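TATA-box-binding protein (PDB 2Z8U) probably binds the TATA box of archaeal promoters as a general transcription factor, helping to start transcription by RNA polymerase. Local coordinates at residues P119-I124 / T131-E136; T163-K166 / D170-R173; I28-V33 / A40-E45. One frame throughout, in Å; residues are numbered along the deposited sequence.

Contact 1 of 3, residues P119-I124 / T131-E136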
loop_
_atom_site.group_PDB
_atom_site.type_symbol
_atom_site.label_atom_id
_atom_site.label_comp_id
_atom_site.label_asym_id
_atom_site.label_seq_id
_atom_site.Cartn_x
_atom_site.Cartn_y
_atom_site.Cartn_z
ATOM N N PRO B 119 26.316 1.239 -24.894
ATOM C CA PRO B 119 24.988 1.863 -24.827
ATOM C C PRO B 119 24.949 3.169 -24.043
ATOM O O PRO B 119 25.729 3.361 -23.096
ATOM C CB PRO B 119 24.139 0.796 -24.113
ATOM C CG PRO B 119 25.098 0.036 -23.316
ATOM C CD PRO B 119 26.353 -0.030 -24.130
ATOM N N ASN B 120 24.075 4.074 -24.465
ATOM C CA ASN B 120 23.796 5.285 -23.697
ATOM C C ASN B 120 22.716 4.907 -22.696
ATOM O O ASN B 120 21.524 4.903 -23.013
ATOM C CB ASN B 120 23.358 6.456 -24.608
ATOM C CG ASN B 120 23.227 7.787 -23.857
ATOM O OD1 ASN B 120 23.481 8.862 -24.421
ATOM N ND2 ASN B 120 22.810 7.730 -22.608
ATOM N N LEU B 121 23.150 4.548 -21.493
ATOM C CA LEU B 121 22.234 4.114 -20.441
ATOM C C LEU B 121 21.185 5.177 -20.028
ATOM O O LEU B 121 20.050 4.830 -19.721
ATOM C CB LEU B 121 23.024 3.579 -19.240
ATOM C CG LEU B 121 23.940 2.374 -19.534
ATOM C CD1 LEU B 121 24.629 1.892 -18.269
ATOM C CD2 LEU B 121 23.175 1.236 -20.212
ATOM N N ASP B 122 21.570 6.451 -20.010
ATOM C CA ASP B 122 20.620 7.537 -19.713
ATOM C C ASP B 122 19.489 7.590 -20.745
ATOM O O ASP B 122 18.327 7.744 -20.384
ATOM C CB ASP B 122 21.346 8.888 -19.622
ATOM C CG ASP B 122 22.217 8.991 -18.378
ATOM O OD1 ASP B 122 23.448 9.103 -18.530
ATOM O OD2 ASP B 122 21.673 8.930 -17.247
ATOM N N ASP B 123 19.841 7.433 -22.023
ATOM C CA ASP B 123 18.849 7.301 -23.099
ATOM C C ASP B 123 17.881 6.154 -22.864
ATOM O O ASP B 123 16.671 6.331 -22.980
ATOM C CB ASP B 123 19.532 7.106 -24.464
ATOM C CG ASP B 123 20.058 8.400 -25.051
ATOM O OD1 ASP B 123 19.759 9.483 -24.501
ATOM O OD2 ASP B 123 20.776 8.326 -26.080
ATOM N N ILE B 124 18.421 4.986 -22.523
ATOM C CA ILE B 124 17.623 3.790 -22.312
ATOM C C ILE B 124 16.700 3.999 -21.094
ATOM O O ILE B 124 15.519 3.657 -21.141
ATOM C CB ILE B 124 18.519 2.505 -22.168
ATOM C CG1 ILE B 124 19.214 2.149 -23.494
ATOM C CG2 ILE B 124 17.704 1.282 -21.695
ATOM C CD1 ILE B 124 20.353 1.142 -23.333
ATOM N N THR B 131 12.748 0.165 -16.789
ATOM C CA THR B 131 14.207 0.249 -16.611
ATOM C C THR B 131 14.511 1.172 -15.440
ATOM O O THR B 131 13.733 2.082 -15.152
ATOM C CB THR B 131 14.943 0.741 -17.892
ATOM O OG1 THR B 131 14.474 2.038 -18.258
ATOM C CG2 THR B 131 14.716 -0.228 -19.057
ATOM N N GLU B 132 15.610 0.910 -14.740
ATOM C CA GLU B 132 16.151 1.865 -13.764
ATOM C C GLU B 132 17.645 1.973 -13.909
ATOM O O GLU B 132 18.318 1.013 -14.307
ATOM C CB GLU B 132 15.847 1.500 -12.305
ATOM C CG GLU B 132 14.690 2.288 -11.681
ATOM C CD GLU B 132 14.917 3.796 -11.472
ATOM O OE1 GLU B 132 16.002 4.353 -11.782
ATOM O OE2 GLU B 132 13.971 4.421 -10.953
ATOM N N TYR B 133 18.150 3.149 -13.558
ATOM C CA TYR B 133 19.553 3.471 -13.712
ATOM C C TYR B 133 19.865 4.548 -12.708
ATOM O O TYR B 133 19.237 5.628 -12.723
ATOM C CB TYR B 133 19.825 3.942 -15.139
ATOM C CG TYR B 133 21.249 4.338 -15.419
ATOM C CD1 TYR B 133 22.290 3.448 -15.208
ATOM C CD2 TYR B 133 21.552 5.603 -15.928
ATOM C CE1 TYR B 133 23.620 3.808 -15.480
ATOM C CE2 TYR B 133 22.869 5.971 -16.207
ATOM C CZ TYR B 133 23.895 5.071 -15.974
ATOM O OH TYR B 133 25.205 5.420 -16.251
ATOM N N GLU B 134 20.797 4.243 -11.812
ATOM C CA GLU B 134 21.255 5.180 -10.797
ATOM C C GLU B 134 22.721 4.918 -10.559
ATOM O O GLU B 134 23.054 4.208 -9.606
ATOM C CB GLU B 134 20.504 4.949 -9.482
ATOM C CG GLU B 134 19.285 5.764 -9.313
ATOM C CD GLU B 134 19.588 7.228 -9.051
ATOM O OE1 GLU B 134 20.462 7.559 -8.212
ATOM O OE2 GLU B 134 18.939 8.052 -9.698
ATOM N N PRO B 135 23.605 5.459 -11.435
ATOM C CA PRO B 135 25.032 5.105 -11.371
ATOM C C PRO B 135 25.715 5.364 -10.022
ATOM O O PRO B 135 26.685 4.691 -9.699
ATOM C CB PRO B 135 25.674 5.931 -12.508
ATOM C CG PRO B 135 24.657 6.911 -12.941
ATOM C CD PRO B 135 23.310 6.383 -12.550
ATOM N N GLU B 136 25.201 6.303 -9.235
ATOM C CA GLU B 136 25.741 6.562 -7.895
ATOM C C GLU B 136 25.392 5.458 -6.891
ATOM O O GLU B 136 26.019 5.359 -5.833
ATOM C CB GLU B 136 25.269 7.922 -7.367
ATOM C CG GLU B 136 23.784 8.184 -7.588
ATOM C CD GLU B 136 23.187 9.098 -6.556
ATOM O OE1 GLU B 136 22.515 8.578 -5.638
ATOM O OE2 GLU B 136 23.395 10.334 -6.653
#
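Leu-121 sets its CB over one face of the phenol ring of Tyr-133, and this apolar meeting carries most of the contact. Its CB sits 3.7 Å from the centroid of the Tyr-133 ring and 13° off the ring normal, a CH-pi contact over the middle of the face. One branch adds to it: Leu-121 CD1 reaches Tyr-133 CE1 at 3.5 Å. The two side chains cross at about a right angle. In Tyr-133, CG is anti to the backbone N (chi1 179°), which sets the ring face against Leu-121. Pro-135 covers the opposite face, with CD over the ring centre. The ring is thus held between the leucine and a proline two residues further on.

Polar contacts are fewer. The carboxylate of Asp-122 comes to the ring edge, its OD2 3.4 Å from Tyr-133 CE2 and near the ring plane. The carboxylate and ring planes are 71° apart. An oxygen at a ring edge faces the slightly positive ring hydrogens, so the approach is probably mildly favourable. At the other end, Thr-131 OG1 lies 3.5 Å from Ile-124 O, but its hydrogen bond is to Val-128 O. The methyl groups of these two residues meet loosely, Ile-124 CG2 and Thr-131 CG2 being 4.3 Å apart.

The contact packs the start of helix 121-127 against strand 131-133, which follows it after a short loop in the second TBP repeat. Strand 131-133 is an outermost strand of the antiparallel sheet in this chain, and Glu-132 pairs through its backbone with Val-142. Leu-121, Ile-124 and Thr-131 also rest on Leu-141 of strand 141-146, while Leu-121 reaches Ile-154 of strand 149-154.

Contact 2 of 3, residues T163-K166 / D170-R173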
loop_
_atom_site.group_PDB
_atom_site.type_symbol
_atom_site.label_atom_id
_atom_site.label_comp_id
_atom_site.label_asym_id
_atom_site.label_seq_id
_atom_site.Cartn_x
_atom_site.Cartn_y
_atom_site.Cartn_z
ATOM N N THR B 163 19.604 -12.796 -15.726
ATOM C CA THR B 163 19.415 -13.698 -14.574
ATOM C C THR B 163 17.964 -14.141 -14.460
ATOM O O THR B 163 17.082 -13.571 -15.105
ATOM C CB THR B 163 19.910 -13.069 -13.240
ATOM O OG1 THR B 163 19.052 -11.985 -12.853
ATOM C CG2 THR B 163 21.325 -12.502 -13.379
ATOM N N GLY B 164 17.698 -15.162 -13.651
ATOM C CA GLY B 164 16.335 -15.648 -13.490
ATOM C C GLY B 164 15.932 -16.666 -14.539
ATOM O O GLY B 164 14.780 -17.110 -14.584
ATOM N N LEU B 165 16.897 -17.062 -15.360
ATOM C CA LEU B 165 16.685 -18.008 -16.459
ATOM C C LEU B 165 16.427 -19.447 -16.046
ATOM O O LEU B 165 17.077 -19.954 -15.145
ATOM C CB LEU B 165 17.917 -18.019 -17.345
ATOM C CG LEU B 165 18.084 -16.787 -18.216
ATOM C CD1 LEU B 165 19.536 -16.651 -18.628
ATOM C CD2 LEU B 165 17.165 -16.911 -19.407
ATOM N N LYS B 166 15.510 -20.106 -16.755
ATOM C CA LYS B 166 15.222 -21.530 -16.554
ATOM C C LYS B 166 15.806 -22.405 -17.657
ATOM O O LYS B 166 15.827 -23.638 -17.537
ATOM C CB LYS B 166 13.714 -21.757 -16.453
ATOM C CG LYS B 166 13.045 -20.874 -15.408
ATOM C CD LYS B 166 13.192 -21.486 -14.026
ATOM C CE LYS B 166 12.679 -20.542 -12.940
ATOM N NZ LYS B 166 12.846 -21.156 -11.603
ATOM N N ASP B 170 15.534 -20.042 -23.373
ATOM C CA ASP B 170 15.019 -18.772 -22.841
ATOM C C ASP B 170 16.067 -17.658 -22.834
ATOM O O ASP B 170 15.711 -16.500 -22.952
ATOM C CB ASP B 170 14.484 -18.925 -21.418
ATOM C CG ASP B 170 13.073 -19.479 -21.366
ATOM O OD1 ASP B 170 12.385 -19.542 -22.410
ATOM O OD2 ASP B 170 12.664 -19.880 -20.262
ATOM N N ALA B 171 17.341 -17.997 -22.643
ATOM C CA ALA B 171 18.412 -16.975 -22.637
ATOM C C ALA B 171 18.533 -16.310 -23.997
ATOM O O ALA B 171 18.719 -15.080 -24.103
ATOM C CB ALA B 171 19.763 -17.599 -22.232
ATOM N N LYS B 172 18.439 -17.145 -25.030
ATOM C CA LYS B 172 18.451 -16.702 -26.427
ATOM C C LYS B 172 17.265 -15.791 -26.735
ATOM O O LYS B 172 17.431 -14.747 -27.364
ATOM C CB LYS B 172 18.433 -17.911 -27.365
ATOM C CG LYS B 172 19.775 -18.613 -27.519
ATOM C CD LYS B 172 19.609 -19.924 -28.281
ATOM C CE LYS B 172 20.883 -20.731 -28.255
ATOM N NZ LYS B 172 20.674 -22.074 -28.873
ATOM N N ARG B 173 16.076 -16.197 -26.296
ATOM C CA ARG B 173 14.843 -15.413 -26.473
ATOM C C ARG B 173 14.918 -14.050 -25.778
ATOM O O ARG B 173 14.412 -13.046 -26.294
ATOM C CB ARG B 173 13.649 -16.186 -25.917
ATOM C CG ARG B 173 13.387 -17.528 -26.576
ATOM C CD ARG B 173 12.160 -18.222 -25.963
ATOM N NE ARG B 173 11.053 -17.289 -25.765
ATOM C CZ ARG B 173 10.396 -17.108 -24.620
ATOM N NH1 ARG B 173 10.700 -17.813 -23.533
ATOM N NH2 ARG B 173 9.417 -16.217 -24.564
HETATM O O HOH W 1 13.784 -18.540 -18.225
#
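Leu-165 rests on the first turn of helix 168-183, the long C-terminal helix that packs on the sheet of the saddle-shaped TBP fold. Its two methyl groups share the work. CD1 meets the methyl of Ala-171, with Leu-165 CD1 and Ala-171 CB 3.7 Å apart. CD2 lies against the backbone, 3.4 Å from Ala-171 N, and is packed tightly on Ala-171 CA. The same branch touches Asp-170, Leu-165 CD2 and Asp-170 CB being 3.9 Å apart. With both branches removed, as by an alanine here, a gap would probably open beside Ala-171 and the loop would sit less firmly on the helix.

Behind this layer, Leu-165 also packs on Met-109 and Ala-111 of strand 105-114, and Ala-171 touches Ile-13. The leucine thus fills the space between helix and sheet. Gly-164 comes just before it, with phi and psi of 86° and 6°. Any side chain here would run into the carbonyl O of Thr-163, so the backbone shape alone favours glycine.

The polar side runs through Asp-170. Arg-173, one turn on, forms a salt bridge to it and a second one to Asp-147. Arg-173 NH1 is 2.7 Å from Asp-170 OD1. The donor approaches from above the carboxylate plane, 48° out of it, although the oxygen lies within the guanidinium plane. The other oxygen is joined to the loop by a water, which accepts from Lys-166 N at 2.8 Å and donates to Asp-170 OD2 at 2.7 Å.

Contact 3 of 3, residues I28-V33 / A40-E45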
loop_
_atom_site.group_PDB
_atom_site.type_symbol
_atom_site.label_atom_id
_atom_site.label_comp_id
_atom_site.label_asym_id
_atom_site.label_seq_id
_atom_site.Cartn_x
_atom_site.Cartn_y
_atom_site.Cartn_z
ATOM N N ILE B 28 16.688 -37.825 5.439
ATOM C CA ILE B 28 18.142 -37.936 5.457
ATOM C C ILE B 28 18.672 -37.522 6.824
ATOM O O ILE B 28 18.304 -36.471 7.354
ATOM C CB ILE B 28 18.796 -37.013 4.374
ATOM C CG1 ILE B 28 18.076 -37.108 3.006
ATOM C CG2 ILE B 28 20.320 -37.266 4.285
ATOM C CD1 ILE B 28 18.757 -37.973 1.938
ATOM N N ASP B 29 19.528 -38.361 7.397
ATOM C CA ASP B 29 20.109 -38.083 8.705
ATOM C C ASP B 29 21.277 -37.138 8.481
ATOM O O ASP B 29 22.367 -37.577 8.158
ATOM C CB ASP B 29 20.540 -39.418 9.340
ATOM C CG ASP B 29 21.219 -39.279 10.689
ATOM O OD1 ASP B 29 21.624 -38.173 11.124
ATOM O OD2 ASP B 29 21.327 -40.344 11.338
ATOM N N LEU B 30 21.054 -35.841 8.668
ATOM C CA LEU B 30 22.117 -34.837 8.403
ATOM C C LEU B 30 23.322 -34.893 9.360
ATOM O O LEU B 30 24.434 -34.514 8.974
ATOM C CB LEU B 30 21.517 -33.419 8.376
ATOM C CG LEU B 30 20.472 -33.192 7.266
ATOM C CD1 LEU B 30 19.935 -31.783 7.338
ATOM C CD2 LEU B 30 21.066 -33.486 5.867
ATOM N N GLU B 31 23.109 -35.347 10.595
ATOM C CA GLU B 31 24.240 -35.569 11.507
ATOM C C GLU B 31 25.263 -36.581 10.922
ATOM O O GLU B 31 26.472 -36.354 10.983
ATOM C CB GLU B 31 23.775 -35.984 12.906
ATOM C CG GLU B 31 24.955 -36.323 13.851
ATOM C CD GLU B 31 24.544 -36.612 15.280
ATOM O OE1 GLU B 31 23.322 -36.763 15.539
ATOM O OE2 GLU B 31 25.452 -36.682 16.150
ATOM N N GLU B 32 24.776 -37.684 10.361
ATOM C CA GLU B 32 25.644 -38.667 9.722
ATOM C C GLU B 32 26.248 -38.150 8.414
ATOM O O GLU B 32 27.384 -38.465 8.104
ATOM C CB GLU B 32 24.897 -39.980 9.484
ATOM C CG GLU B 32 24.726 -40.793 10.772
ATOM C CD GLU B 32 24.264 -42.214 10.517
ATOM O OE1 GLU B 32 23.980 -42.556 9.351
ATOM O OE2 GLU B 32 24.183 -42.984 11.497
ATOM N N VAL B 33 25.497 -37.350 7.655
ATOM C CA VAL B 33 26.052 -36.689 6.443
ATOM C C VAL B 33 27.233 -35.803 6.858
ATOM O O VAL B 33 28.316 -35.846 6.254
ATOM C CB VAL B 33 24.953 -35.882 5.685
ATOM C CG1 VAL B 33 25.526 -35.119 4.501
ATOM C CG2 VAL B 33 23.841 -36.807 5.204
ATOM N N ALA B 40 31.748 -29.684 5.525
ATOM C CA ALA B 40 30.308 -29.623 5.819
ATOM C C ALA B 40 30.058 -28.714 7.000
ATOM O O ALA B 40 30.732 -28.823 8.037
ATOM C CB ALA B 40 29.736 -31.017 6.099
ATOM N N GLU B 41 29.112 -27.803 6.832
ATOM C CA GLU B 41 28.659 -26.924 7.908
ATOM C C GLU B 41 27.234 -27.325 8.278
ATOM O O GLU B 41 26.326 -27.270 7.425
ATOM C CB GLU B 41 28.706 -25.472 7.435
ATOM C CG GLU B 41 28.361 -24.439 8.508
ATOM C CD GLU B 41 28.321 -22.995 7.988
ATOM O OE1 GLU B 41 28.529 -22.771 6.776
ATOM O OE2 GLU B 41 28.077 -22.076 8.807
ATOM N N TYR B 42 27.038 -27.750 9.525
ATOM C CA TYR B 42 25.712 -28.153 10.003
ATOM C C TYR B 42 25.462 -27.710 11.442
ATOM O O TYR B 42 26.096 -28.211 12.366
ATOM C CB TYR B 42 25.525 -29.676 9.866
ATOM C CG TYR B 42 24.173 -30.199 10.309
ATOM C CD1 TYR B 42 22.986 -29.667 9.793
ATOM C CD2 TYR B 42 24.081 -31.242 11.227
ATOM C CE1 TYR B 42 21.747 -30.152 10.196
ATOM C CE2 TYR B 42 22.849 -31.737 11.629
ATOM C CZ TYR B 42 21.684 -31.188 11.103
ATOM O OH TYR B 42 20.452 -31.672 11.509
ATOM N N GLU B 43 24.542 -26.765 11.614
ATOM C CA GLU B 43 24.187 -26.224 12.934
ATOM C C GLU B 43 22.671 -26.262 13.050
ATOM O O GLU B 43 22.000 -25.261 12.765
ATOM C CB GLU B 43 24.669 -24.777 13.074
ATOM C CG GLU B 43 25.870 -24.395 12.204
ATOM C CD GLU B 43 27.167 -24.289 12.989
ATOM O OE1 GLU B 43 28.181 -23.860 12.390
ATOM O OE2 GLU B 43 27.179 -24.619 14.197
ATOM N N PRO B 44 22.120 -27.429 13.425
ATOM C CA PRO B 44 20.671 -27.655 13.372
ATOM C C PRO B 44 19.840 -26.739 14.285
ATOM O O PRO B 44 18.665 -26.499 14.006
ATOM C CB PRO B 44 20.523 -29.122 13.784
ATOM C CG PRO B 44 21.785 -29.466 14.508
ATOM C CD PRO B 44 22.854 -28.620 13.898
ATOM N N GLU B 45 20.455 -26.230 15.352
ATOM C CA GLU B 45 19.799 -25.283 16.247
ATOM C C GLU B 45 19.672 -23.889 15.629
ATOM O O GLU B 45 18.819 -23.101 16.030
ATOM C CB GLU B 45 20.541 -25.217 17.582
ATOM C CG GLU B 45 20.750 -26.582 18.230
ATOM C CD GLU B 45 19.453 -27.368 18.363
ATOM O OE1 GLU B 45 18.608 -26.978 19.197
ATOM O OE2 GLU B 45 19.280 -28.374 17.635
#
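Leu-30 and Tyr-42 meet with the leucine CB over one face of the phenol ring. The CB of Leu-30 is 3.9 Å from the ring centroid of Tyr-42 and 24° off the normal. This is a CH-pi contact displaced toward the hydroxyl end, and the closest pair is Leu-30 CB to Tyr-42 CZ at 3.5 Å. Leu-30 CD1 backs it up at 3.8 Å from Tyr-42 CE1. The side chains cross at about a right angle.

Both conformations serve this meeting. Tyr-42 has CG anti to the backbone N (chi1 -179°), which lays the ring face under Leu-30 CB. Leu-30 has CG beside its backbone N (chi1 -62°), which brings CD1 to the same side of the ring as CB, but out past its rim by CE1. Pro-44 CD covers the other face, over the ring centre. The Tyr-42 hydroxyl makes a weak hydrogen bond with Arg-65, a residue that the Leu-30 side chain also touches.

Glu-31 takes part mainly through its backbone, with N 3.8 Å from Tyr-42 CE2. The helix start itself is fixed by Asp-29 at the N-cap: Glu-32 N donates to Asp-29 OD1 at 3.3 Å, from above the carboxylate plane. Tyr-42 and Val-33 also pack on Leu-50 of strand 50-54. A short helix leading to a short edge strand, with a tyrosine ring between leucine and proline, belongs here to the first repeat of the TBP fold.

Contact 3 comes first along the chain, then contact 1, then contact 2, each closing before the next opens. Contact 3 lies in the first TBP repeat and the other two in the second. Contacts 1 and 3 are matching sites: each joins a short helix to an outermost strand of the antiparallel sheet, 131-133 or 40-41. Their centres are 46 Å apart, on opposite sides of the chain's centre, as expected for the two ends of a saddle built from repeats. Contact 2 is nearer the middle, its centre 22 Å from that of contact 1 and 34 Å from that of contact 3. Contacts 1 and 2 both touch the second subunit.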